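PDB 3VV3: deseasin MCP-01 from Pseudoalteromonas sp., which degrades collagen as a serine protease of the subtilisin family, hydrolysing its peptide bonds. Local coordinates for the interface of chains A and B. Residues are numbered along the deposited sequence; one frame, centred on the assembly and turned at random. Chains: chain A/B, Deseasin MCP-01.

The interface of chains A and B. Residues chain A 174-176, 212; chain B 202-203, 205.
The backbone N-H of A:Gly176 meets the backbone carbonyl of B:Asp203 in a hydrogen bond, N to O 2.8 Å, close to straight at 162° at the hydrogen. The glycine run A:Gly174 to A:Gly176 is extended, and its residues have no side chains to keep the other chain away. B:Asp203 fills this place and has more of its surface buried by the partner than any other residue of the patch. Its CG is anti to the backbone N (chi1 -160°), which brings the carboxylate into the corner formed by A:Gly175 and the imidazole of A:His212. CG of B:Asp203 packs against CA of A:Gly175 at 3.7 Å. CD2 of A:His212 lies 3.6 Å from carboxylate oxygen OD1 of B:Asp203. Ring and carboxylate planes are 6° apart, nearly parallel but offset: the carboxylate lies beside the CD2 edge and is not stacked over the ring. No hydrogen bond joins them; if protonated, the imidazole could partly offset the negative charge of the carboxylate. B:Val205 adds a small apolar contact, its CG1 4.0 Å from CA of A:Gly176.

Two waters extend the contact. One links the backbone carbonyls of A:Gly174 and B:Asn202. The patch is a small loop-to-loop part of a two-fold symmetric interface, and its twin has the chains exchanged. The structure alone does not show whether this pair forms outside the crystal. The second water bridges main chain and side chain: it sits 2.8 Å from the carbonyl O of A:Gly176 and 2.9 Å from carboxylate oxygen OD2 of B:Asp203.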
ATOM      1  N   GLY A 174      -0.734  -5.818   8.961  1.00  9.09           N
ATOM      2  CA  GLY A 174      -0.332  -7.195   9.161  1.00  9.21           C
ATOM      3  C   GLY A 174       1.160  -7.352   8.963  1.00 10.08           C
ATOM      4  O   GLY A 174       1.822  -6.451   8.448  1.00  8.17           O
ATOM      5  N   GLY A 175       1.687  -8.492   9.390  1.00  8.10           N
ATOM      6  CA  GLY A 175       3.092  -8.791   9.205  1.00  8.13           C
ATOM      7  C   GLY A 175       3.605  -9.676  10.316  1.00  9.07           C
ATOM      8  O   GLY A 175       3.015  -9.742  11.397  1.00 11.46           O
ATOM      9  N   GLY A 176       4.694 -10.383  10.041  1.00  7.56           N
ATOM     10  CA  GLY A 176       5.364 -11.173  11.058  1.00  8.67           C
ATOM     11  C   GLY A 176       4.718 -12.521  11.282  1.00  9.87           C
ATOM     12  O   GLY A 176       3.784 -12.912  10.581  1.00 10.32           O
ATOM     13  N   HIS A 212      -1.147 -15.488   8.071  1.00  9.60           N
ATOM     14  CA  HIS A 212      -0.907 -14.056   8.027  1.00 14.09           C
ATOM     15  C   HIS A 212      -1.402 -13.525   9.358  1.00  9.17           C
ATOM     16  O   HIS A 212      -2.490 -13.892   9.798  1.00  9.87           O
ATOM     17  CB  HIS A 212      -1.722 -13.455   6.877  1.00 11.27           C
ATOM     18  CG  HIS A 212      -1.796 -11.957   6.876  1.00 13.78           C
ATOM     19  ND1 HIS A 212      -2.823 -11.261   7.483  1.00 14.47           N
ATOM     20  CD2 HIS A 212      -1.006 -11.024   6.291  1.00 16.57           C
ATOM     21  CE1 HIS A 212      -2.643  -9.965   7.298  1.00 16.00           C
ATOM     22  NE2 HIS A 212      -1.550  -9.793   6.573  1.00 18.63           N
TER
ATOM     23  N   ASN B 202       6.125  -6.676   1.868  1.00  4.61           N
ATOM     24  CA  ASN B 202       6.012  -5.839   3.080  1.00  7.79           C
ATOM     25  C   ASN B 202       5.430  -6.530   4.306  1.00  5.63           C
ATOM     26  O   ASN B 202       4.869  -5.876   5.188  1.00  6.08           O
ATOM     27  CB  ASN B 202       5.154  -4.606   2.782  1.00  6.82           C
ATOM     28  CG  ASN B 202       5.704  -3.777   1.649  1.00  6.88           C
ATOM     29  OD1 ASN B 202       6.896  -3.824   1.353  1.00  6.63           O
ATOM     30  ND2 ASN B 202       4.840  -3.001   1.012  1.00 12.58           N
ATOM     31  N   ASP B 203       5.570  -7.845   4.387  1.00  5.49           N
ATOM     32  CA  ASP B 203       4.906  -8.578   5.457  1.00  6.65           C
ATOM     33  C   ASP B 203       5.861  -9.061   6.552  1.00  5.76           C
ATOM     34  O   ASP B 203       5.469  -9.861   7.394  1.00  7.61           O
ATOM     35  CB  ASP B 203       4.116  -9.757   4.869  1.00  8.43           C
ATOM     36  CG  ASP B 203       3.032 -10.277   5.811  1.00 19.46           C
ATOM     37  OD1 ASP B 203       2.267  -9.456   6.365  1.00 25.95           O
ATOM     38  OD2 ASP B 203       2.932 -11.510   5.979  1.00 25.77           O
ATOM     39  N   VAL B 205       8.373 -11.148   6.864  1.00  5.07           N
ATOM     40  CA  VAL B 205       8.593 -12.579   6.982  1.00  5.79           C
ATOM     41  C   VAL B 205       9.749 -13.014   6.087  1.00  7.17           C
ATOM     42  O   VAL B 205      10.206 -12.257   5.220  1.00  5.61           O
ATOM     43  CB  VAL B 205       7.329 -13.401   6.639  1.00  6.37           C
ATOM     44  CG1 VAL B 205       6.208 -13.102   7.628  1.00  8.40           C
ATOM     45  CG2 VAL B 205       6.866 -13.126   5.197  1.00  9.74           C
TER
HETATM   46  O   HOH W   1       4.435  -5.688   7.853  1.00  9.20           O
HETATM   47  O   HOH W   2       1.891 -12.179   8.654  1.00 11.04           O